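Local coordinates for protein PTHB1 (Homo sapiens, PDB 4YD8) that serves, through a chain that begins with a seven-bladed beta-propeller, as a subunit of the BBSome, a coat complex thought to sort specific membrane proteins to the primary cilium, at residues Q41-I45 with I55-H59. Numbering follows the deposited sequence.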
ATOM      1  N   GLN A  41      -7.029  16.056  -4.406  1.00 27.22           N
ATOM      2  CA  GLN A  41      -5.603  15.857  -4.141  1.00 25.74           C
ATOM      3  C   GLN A  41      -5.334  14.782  -3.094  1.00 26.71           C
ATOM      4  O   GLN A  41      -6.036  14.695  -2.081  1.00 28.37           O
ATOM      5  CB  GLN A  41      -4.971  17.174  -3.688  1.00 29.70           C
ATOM      6  CG  GLN A  41      -5.048  18.243  -4.743  1.00 40.82           C
ATOM      7  CD  GLN A  41      -4.142  17.920  -5.895  1.00 48.63           C
ATOM      8  OE1 GLN A  41      -2.918  17.887  -5.740  1.00 45.10           O
ATOM      9  NE2 GLN A  41      -4.727  17.646  -7.054  1.00 58.83           N
ATOM     10  N   ASP A  42      -4.295  13.976  -3.309  1.00 25.24           N
ATOM     11  CA  ASP A  42      -3.888  13.039  -2.266  1.00 23.56           C
ATOM     12  C   ASP A  42      -3.205  13.764  -1.116  1.00 25.32           C
ATOM     13  O   ASP A  42      -2.715  14.880  -1.274  1.00 25.20           O
ATOM     14  CB  ASP A  42      -2.944  11.963  -2.812  1.00 22.95           C
ATOM     15  CG  ASP A  42      -3.644  11.013  -3.749  1.00 30.01           C
ATOM     16  OD1 ASP A  42      -4.822  10.683  -3.464  1.00 27.95           O
ATOM     17  OD2 ASP A  42      -3.027  10.606  -4.757  1.00 33.53           O
ATOM     18  N   LYS A  43      -3.202  13.126   0.043  1.00 20.40           N
ATOM     19  CA  LYS A  43      -2.336  13.537   1.141  1.00 21.64           C
ATOM     20  C   LYS A  43      -1.419  12.365   1.435  1.00 23.27           C
ATOM     21  O   LYS A  43      -1.764  11.232   1.120  1.00 22.03           O
ATOM     22  CB  LYS A  43      -3.128  13.919   2.390  1.00 23.28           C
ATOM     23  CG  LYS A  43      -3.817  15.271   2.277  1.00 32.51           C
ATOM     24  CD  LYS A  43      -5.073  15.175   1.446  1.00 34.59           C
ATOM     25  CE  LYS A  43      -5.559  16.554   1.024  1.00 32.68           C
ATOM     26  NZ  LYS A  43      -6.692  16.392   0.087  1.00 29.97           N
ATOM     27  N   ILE A  44      -0.258  12.638   2.023  1.00 18.24           N
ATOM     28  CA  ILE A  44       0.656  11.569   2.415  1.00 18.75           C
ATOM     29  C   ILE A  44       0.335  11.192   3.855  1.00 20.91           C
ATOM     30  O   ILE A  44       0.345  12.058   4.741  1.00 22.67           O
ATOM     31  CB  ILE A  44       2.122  11.994   2.317  1.00 20.60           C
ATOM     32  CG1 ILE A  44       2.462  12.499   0.913  1.00 21.88           C
ATOM     33  CG2 ILE A  44       3.056  10.853   2.694  1.00 19.22           C
ATOM     34  CD1 ILE A  44       3.820  13.149   0.866  1.00 23.57           C
ATOM     35  N   ILE A  45       0.030   9.918   4.085  1.00 19.25           N
ATOM     36  CA  ILE A  45      -0.193   9.432   5.440  1.00 18.44           C
ATOM     37  C   ILE A  45       0.904   8.445   5.778  1.00 19.12           C
ATOM     38  O   ILE A  45       1.125   7.494   5.029  1.00 20.72           O
ATOM     39  CB  ILE A  45      -1.559   8.722   5.615  1.00 21.14           C
ATOM     40  CG1 ILE A  45      -2.705   9.639   5.174  1.00 25.64           C
ATOM     41  CG2 ILE A  45      -1.724   8.251   7.081  1.00 18.90           C
ATOM     42  CD1 ILE A  45      -3.270   9.305   3.834  1.00 27.85           C
ATOM     43  N   ILE A  55       0.214  13.233   8.749  1.00 24.09           N
ATOM     44  CA  ILE A  55      -0.436  13.489   7.469  1.00 20.04           C
ATOM     45  C   ILE A  55       0.137  14.771   6.863  1.00 20.62           C
ATOM     46  O   ILE A  55       0.177  15.809   7.530  1.00 22.81           O
ATOM     47  CB  ILE A  55      -1.962  13.644   7.619  1.00 23.68           C
ATOM     48  CG1 ILE A  55      -2.573  12.414   8.315  1.00 23.71           C
ATOM     49  CG2 ILE A  55      -2.614  13.879   6.244  1.00 21.57           C
ATOM     50  CD1 ILE A  55      -4.103  12.544   8.519  1.00 21.44           C
ATOM     51  N   PHE A  56       0.591  14.687   5.618  1.00 18.51           N
ATOM     52  CA  PHE A  56       1.211  15.827   4.926  1.00 19.25           C
ATOM     53  C   PHE A  56       0.458  16.218   3.666  1.00 24.31           C
ATOM     54  O   PHE A  56      -0.092  15.373   2.959  1.00 23.39           O
ATOM     55  CB  PHE A  56       2.663  15.535   4.500  1.00 20.74           C
ATOM     56  CG  PHE A  56       3.607  15.246   5.633  1.00 23.23           C
ATOM     57  CD1 PHE A  56       3.753  13.954   6.116  1.00 27.58           C
ATOM     58  CD2 PHE A  56       4.369  16.269   6.200  1.00 27.59           C
ATOM     59  CE1 PHE A  56       4.635  13.681   7.151  1.00 24.25           C
ATOM     60  CE2 PHE A  56       5.255  16.003   7.236  1.00 27.58           C
ATOM     61  CZ  PHE A  56       5.381  14.699   7.716  1.00 26.61           C
ATOM     62  N   SER A  57       0.500  17.507   3.365  1.00 23.03           N
ATOM     63  CA  SER A  57       0.108  18.014   2.055  1.00 25.89           C
ATOM     64  C   SER A  57       1.263  18.883   1.569  1.00 25.22           C
ATOM     65  O   SER A  57       1.287  20.073   1.810  1.00 27.50           O
ATOM     66  CB  SER A  57      -1.206  18.801   2.140  1.00 30.22           C
ATOM     67  OG  SER A  57      -1.673  19.146   0.850  1.00 37.69           O
ATOM     68  N   PRO A  58       2.253  18.265   0.922  1.00 28.20           N
ATOM     69  CA  PRO A  58       3.517  18.956   0.625  1.00 28.83           C
ATOM     70  C   PRO A  58       3.385  20.042  -0.438  1.00 29.03           C
ATOM     71  O   PRO A  58       2.591  19.926  -1.371  1.00 28.11           O
ATOM     72  CB  PRO A  58       4.432  17.830   0.127  1.00 32.23           C
ATOM     73  CG  PRO A  58       3.516  16.734  -0.283  1.00 36.15           C
ATOM     74  CD  PRO A  58       2.294  16.838   0.571  1.00 25.75           C
ATOM     75  N   HIS A  59       4.182  21.089  -0.282  1.00 26.06           N
ATOM     76  CA  HIS A  59       4.250  22.178  -1.250  1.00 30.50           C
ATOM     77  C   HIS A  59       5.710  22.466  -1.531  1.00 32.50           C
ATOM     78  O   HIS A  59       6.548  22.344  -0.641  1.00 32.69           O
ATOM     79  CB  HIS A  59       3.554  23.439  -0.719  1.00 39.42           C
ATOM     80  CG  HIS A  59       2.083  23.278  -0.513  1.00 47.34           C
ATOM     81  ND1 HIS A  59       1.549  22.677   0.606  1.00 50.09           N
ATOM     82  CD2 HIS A  59       1.029  23.637  -1.284  1.00 55.70           C
ATOM     83  CE1 HIS A  59       0.232  22.668   0.515  1.00 54.22           C
ATOM     84  NE2 HIS A  59      -0.108  23.244  -0.625  1.00 59.44           N
TER
HETATM   85  O   HOH W   1      -1.564  17.337  -0.933  1.00 34.09           O
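Ile44 and Phe56 form the antiparallel hydrogen-bonded pair that joins strands 43-47 and 52-56, the hairpin at the middle of a four-stranded blade of the N-terminal beta-propeller. Two backbone bonds hold the pair: Ile44 N donates to Phe56 O at 2.9 Å, and Phe56 N returns a bond to Ile44 O at 2.8 Å, with an N-H...O angle of 163°. Ile44 O also takes a CA-H...O contact from Ile55 CA, so two neighbouring residues of the facing strand converge on one carbonyl. Ile45 and Ile55 follow as the non-hydrogen-bonded pair. Past Lys43 and Ser57 the chains part, and a water bridges the gap, donating to Asp42 O at 2.7 Å and hydrogen-bonding Ser57 OG.

Apolar contacts flank this ladder on both faces of the sheet. On one, Ile44 turns CG1 beside its own backbone N (chi1 -56°), and its CD1 reaches the Pro58 ring, 3.8 Å from Pro58 CG; Leu358 and Cys360 of strand 357-362, in the adjoining blade, pack against the same patch. The edge of the Phe56 ring lies near Ile44 O, and this ring meets Trp14 edge-to-face. On the other face Ile45 and Ile55 run alongside each other in the same direction, Ile45 CG1 4.2 Å from Ile55 CG1. Ile55 CG2 rests against Lys43 CB.

Lys43 uses its aliphatic root for the contact and sends its charge elsewhere. Lys43 CB sits 3.4 Å from Phe56 O, and a bend at chi2 leads the chain back over the loop before its strand. There NZ forms a salt bridge with Asp35 and donates to Gln41 O at 2.8 Å, approaching from above the carbonyl plane, 37° out of it.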